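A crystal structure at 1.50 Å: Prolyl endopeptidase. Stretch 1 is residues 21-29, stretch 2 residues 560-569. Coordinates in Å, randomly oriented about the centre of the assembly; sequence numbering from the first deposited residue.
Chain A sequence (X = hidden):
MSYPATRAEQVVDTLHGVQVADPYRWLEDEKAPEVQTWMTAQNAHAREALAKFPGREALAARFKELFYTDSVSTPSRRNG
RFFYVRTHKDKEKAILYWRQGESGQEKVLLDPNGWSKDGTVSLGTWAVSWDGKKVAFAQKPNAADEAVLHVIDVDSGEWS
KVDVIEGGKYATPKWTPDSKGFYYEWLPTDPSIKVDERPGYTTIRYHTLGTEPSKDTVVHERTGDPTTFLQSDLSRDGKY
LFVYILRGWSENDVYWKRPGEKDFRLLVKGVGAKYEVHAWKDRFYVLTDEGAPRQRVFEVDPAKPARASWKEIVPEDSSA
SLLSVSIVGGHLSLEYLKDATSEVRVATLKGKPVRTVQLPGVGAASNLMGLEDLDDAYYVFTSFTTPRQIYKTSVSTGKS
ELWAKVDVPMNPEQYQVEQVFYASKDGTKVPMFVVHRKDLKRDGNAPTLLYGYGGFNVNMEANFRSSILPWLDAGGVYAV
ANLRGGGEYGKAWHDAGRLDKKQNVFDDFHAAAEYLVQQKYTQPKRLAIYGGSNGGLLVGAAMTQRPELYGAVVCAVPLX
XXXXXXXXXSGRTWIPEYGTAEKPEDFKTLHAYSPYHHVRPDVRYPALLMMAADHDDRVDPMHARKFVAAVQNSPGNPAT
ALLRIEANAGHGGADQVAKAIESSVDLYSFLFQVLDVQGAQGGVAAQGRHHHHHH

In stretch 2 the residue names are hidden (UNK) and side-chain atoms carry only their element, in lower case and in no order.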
# COMPACT_ATOMS: atom_id res chain seq x y z
N ALA A 21 -23.19 -10.31 19.28
CA ALA A 21 -22.65 -9.82 20.54
C ALA A 21 -21.41 -8.95 20.32
O ALA A 21 -20.56 -9.26 19.48
CB ALA A 21 -22.34 -10.98 21.47
N ASP A 22 -21.29 -7.90 21.12
CA ASP A 22 -20.21 -6.92 21.02
C ASP A 22 -19.75 -6.57 22.44
O ASP A 22 -20.02 -5.48 22.94
CB ASP A 22 -20.68 -5.70 20.24
CG ASP A 22 -19.56 -4.86 19.66
OD1 ASP A 22 -18.39 -4.90 20.15
OD2 ASP A 22 -19.81 -4.10 18.70
N PRO A 23 -19.08 -7.49 23.12
CA PRO A 23 -18.76 -7.28 24.54
C PRO A 23 -17.88 -6.09 24.83
O PRO A 23 -17.96 -5.51 25.92
CB PRO A 23 -18.08 -8.59 24.95
CG PRO A 23 -17.70 -9.25 23.70
CD PRO A 23 -18.67 -8.81 22.65
N TYR A 24 -17.07 -5.69 23.86
CA TYR A 24 -16.11 -4.61 24.06
C TYR A 24 -16.46 -3.36 23.24
O TYR A 24 -15.61 -2.54 22.99
CB TYR A 24 -14.69 -5.13 23.75
CG TYR A 24 -14.36 -6.30 24.62
CD1 TYR A 24 -14.23 -6.16 25.99
CD2 TYR A 24 -14.28 -7.59 24.09
CE1 TYR A 24 -13.96 -7.24 26.81
CE2 TYR A 24 -14.04 -8.68 24.91
CZ TYR A 24 -13.87 -8.50 26.27
OH TYR A 24 -13.64 -9.60 27.07
N ARG A 25 -17.73 -3.21 22.91
CA ARG A 25 -18.25 -1.99 22.27
C ARG A 25 -17.74 -0.70 22.91
O ARG A 25 -17.45 0.28 22.21
CB ARG A 25 -19.78 -2.03 22.29
CG ARG A 25 -20.48 -0.76 21.80
CD ARG A 25 -20.30 -0.47 20.34
NE ARG A 25 -20.85 -1.53 19.54
CZ ARG A 25 -22.14 -1.74 19.31
NH1 ARG A 25 -23.05 -0.85 19.71
NH2 ARG A 25 -22.54 -2.80 18.62
N TRP A 26 -17.61 -0.67 24.24
CA TRP A 26 -17.20 0.54 24.93
C TRP A 26 -15.83 1.05 24.53
O TRP A 26 -15.55 2.24 24.65
CB TRP A 26 -17.34 0.38 26.46
CG TRP A 26 -16.32 -0.47 27.15
CD1 TRP A 26 -16.36 -1.82 27.36
CD2 TRP A 26 -15.11 -0.01 27.75
NE1 TRP A 26 -15.24 -2.23 28.04
CE2 TRP A 26 -14.45 -1.14 28.31
CE3 TRP A 26 -14.50 1.23 27.88
CZ2 TRP A 26 -13.23 -1.04 28.98
CZ3 TRP A 26 -13.28 1.32 28.54
CH2 TRP A 26 -12.66 0.19 29.08
N LEU A 27 -14.96 0.15 24.06
CA LEU A 27 -13.64 0.55 23.60
C LEU A 27 -13.61 1.25 22.26
O LEU A 27 -12.55 1.74 21.85
CB LEU A 27 -12.73 -0.68 23.49
CG LEU A 27 -12.38 -1.36 24.81
CD1 LEU A 27 -11.65 -2.65 24.54
CD2 LEU A 27 -11.50 -0.45 25.64
N GLU A 28 -14.75 1.35 21.57
CA GLU A 28 -14.76 2.03 20.26
C GLU A 28 -14.46 3.52 20.33
O GLU A 28 -13.78 4.06 19.48
CB GLU A 28 -16.06 1.80 19.50
CG GLU A 28 -16.26 0.36 19.04
CD GLU A 28 -17.53 0.10 18.25
OE1 GLU A 28 -18.31 1.05 18.05
OE2 GLU A 28 -17.75 -1.06 17.82
N ASP A 29 -14.98 4.19 21.35
CA ASP A 29 -14.94 5.65 21.42
C ASP A 29 -13.66 6.08 22.13
O ASP A 29 -13.57 6.03 23.35
CB ASP A 29 -16.17 6.15 22.15
CG ASP A 29 -16.24 7.67 22.20
OD1 ASP A 29 -15.40 8.33 21.55
OD2 ASP A 29 -17.11 8.26 22.87
N UNK A 560 -10.78 -5.86 11.97
CA UNK A 560 -11.13 -7.10 12.68
C UNK A 560 -12.61 -7.24 13.03
O UNK A 560 -13.06 -8.37 13.16
c UNK A 560 -7.90 -7.20 14.87
c UNK A 560 -10.24 -7.32 13.92
c UNK A 560 -8.39 -8.71 13.00
c UNK A 560 -8.75 -7.42 13.65
N UNK A 561 -13.34 -6.14 13.27
CA UNK A 561 -14.80 -6.21 13.40
C UNK A 561 -15.40 -5.87 12.04
O UNK A 561 -15.50 -4.69 11.65
o UNK A 561 -17.51 -5.81 13.72
c UNK A 561 -16.82 -5.30 14.63
c UNK A 561 -15.33 -5.26 14.48
o UNK A 561 -17.37 -4.81 15.67
N UNK A 562 -15.72 -6.91 11.28
CA UNK A 562 -16.15 -6.71 9.89
C UNK A 562 -17.65 -6.46 9.79
O UNK A 562 -18.15 -6.16 8.73
c UNK A 562 -14.22 -8.03 8.97
c UNK A 562 -15.72 -7.89 9.02
s UNK A 562 -13.36 -6.59 8.29
c UNK A 562 -13.96 -6.55 6.66
N UNK A 563 -18.36 -6.57 10.91
CA UNK A 563 -19.77 -6.20 10.97
C UNK A 563 -19.92 -4.69 11.10
O UNK A 563 -20.92 -4.12 10.68
c UNK A 563 -21.91 -6.51 12.30
c UNK A 563 -20.39 -8.47 11.88
c UNK A 563 -20.46 -6.96 12.12
N UNK A 564 -18.92 -4.02 11.69
CA UNK A 564 -19.00 -2.59 11.95
C UNK A 564 -17.92 -1.74 11.25
O UNK A 564 -17.89 -0.53 11.39
n UNK A 564 -22.24 -0.73 15.66
c UNK A 564 -20.12 -2.66 15.68
c UNK A 564 -21.05 -0.41 16.16
n UNK A 564 -20.84 0.80 16.68
c UNK A 564 -20.14 -2.85 14.19
n UNK A 564 -20.02 -1.28 16.13
c UNK A 564 -18.95 -2.30 13.44
N UNK A 565 -17.04 -2.35 10.46
CA UNK A 565 -15.90 -1.58 9.92
C UNK A 565 -16.32 -0.37 9.07
O UNK A 565 -15.60 0.62 9.03
c UNK A 565 -14.95 -2.49 9.12
c UNK A 565 -14.91 -1.76 6.70
c UNK A 565 -15.36 -1.86 5.36
c UNK A 565 -16.26 -2.81 5.01
o UNK A 565 -16.69 -2.86 3.72
c UNK A 565 -15.37 -2.65 7.68
c UNK A 565 -16.32 -3.60 7.30
c UNK A 565 -16.75 -3.70 5.97
N UNK A 566 -17.45 -0.48 8.39
CA UNK A 566 -17.88 0.56 7.45
C UNK A 566 -18.29 1.87 8.17
O UNK A 566 -18.44 2.90 7.52
n UNK A 566 -20.24 -1.54 8.15
c UNK A 566 -20.22 -0.37 7.42
c UNK A 566 -19.04 0.04 6.61
c UNK A 566 -21.38 -1.61 8.82
n UNK A 566 -22.09 -0.52 8.57
c UNK A 566 -21.38 0.27 7.70
N UNK A 567 -18.46 1.83 9.48
CA UNK A 567 -18.91 2.98 10.27
C UNK A 567 -17.81 3.94 10.67
O UNK A 567 -18.09 5.01 11.24
c UNK A 567 -21.99 2.35 10.63
c UNK A 567 -20.85 1.58 11.29
c UNK A 567 -21.33 0.95 12.60
c UNK A 567 -19.65 2.50 11.52
N UNK A 568 -16.56 3.57 10.43
CA UNK A 568 -15.43 4.30 10.95
C UNK A 568 -14.39 4.63 9.89
O UNK A 568 -14.12 3.83 9.00
c UNK A 568 -15.52 3.84 14.35
c UNK A 568 -17.16 2.41 15.38
c UNK A 568 -17.22 1.65 14.24
c UNK A 568 -15.58 3.08 13.19
c UNK A 568 -14.71 3.46 12.02
c UNK A 568 -16.30 3.50 15.45
c UNK A 568 -16.42 1.97 13.16
N UNK A 569 -13.77 5.77 10.06
CA UNK A 569 -12.69 6.20 9.20
C UNK A 569 -13.08 6.13 7.73
O UNK A 569 -14.16 6.53 7.37
O HOH W 1 -19.83 -5.89 16.47

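Position 560 carries four side-chain carbons, forked at the second, and lies out of reach of stretch 1. The fork beyond CB identifies leucine, L560.

Position 561 has two carbons, the second bearing two oxygens. Its CA-to-CB bond points toward stretch 1, yet its neighbours there are acidic: one oxygen of 561 lies 4.0 Å from OD2 of D22 and 4.3 Å from OE2 of E28. The group is the carboxylate of aspartate, D561, and the oxygen is OD2. Water 1 relieves the first of these approaches, donating to D561 OD2 at 2.8 Å and, weakly, to D22 OD2 at 2.9 Å.

Position 562 is an unbranched chain of two carbons, a sulfur and a terminal carbon, and does not reach stretch 1; this is the thioether of methionine, M562.

Position 563 has three carbons, one carrying the other two, and is out of reach of stretch 1, with 7.2 Å as its nearest side-chain approach. The branch is at CB and the residue is valine, V563. Its backbone N donates weakly to OD1 of D561 over 3.0 Å.

Position 564 shows three carbons, a nitrogen, and then a carbon with two more nitrogens. The chain nitrogen of 564 lies 2.8 Å from OE2 of E28, and one of its terminal nitrogens 2.9 Å from OE1 of E28. The group is a guanidinium, hence arginine, R564. It has an m, t, p course through chi1 to chi3. NE of R564 donates to OE2 of E28 (147°) and NH2 of R564 to OE1 of E28 (163°), a two-pronged salt bridge. Its backbone N also donates weakly to D561 OD1, 3.1 Å away.

Position 565 has one carbon and a six-carbon ring bearing an oxygen, out of reach of stretch 1: the phenol of tyrosine, Y565. Position 566, equally out of reach, has one carbon and a five-membered ring of three carbons and two nitrogens, the imidazole of histidine, H566.

Position 567 again has four carbons forked at the second. Its CA-to-CB bond points toward stretch 1, but its side chain stays 6.2 Å away. It is leucine, L567.

Position 568 has one carbon and a plain six-carbon ring. A ring carbon of 568 lies 3.2 Å from OE1 of E28, near the ring plane, so E28 meets the ring at its edge. The residue is phenylalanine, F568, and the carbon is CZ.

Position 569 has no side-chain atoms and makes no contact with stretch 1. It is glycine, G569; its phi of 52° by itself favours that residue.

The contact, burying 225 Å² in total, centres on two arginines among carboxylates. The guanidinium of R25 lies flat on that of R564, with centres 3.6 Å apart and planes at 14°, although NE of R25 and NE of R564 are only 3.5 Å apart. Acidic groups offset this like-charge approach. E28 holds R564 at its edge, leaving a face for R25, while OD2 of D22 accepts from NE of R25 at 2.9 Å and from NH2 of R25 at 3.0 Å. The same D22 OD2 is 3.8 Å from NE of R564, but well out of the guanidinium plane, so that long salt bridge is an attraction of charges without a directed N-H.

Stretch 2, residues 560-569: LDMVRYHLFG
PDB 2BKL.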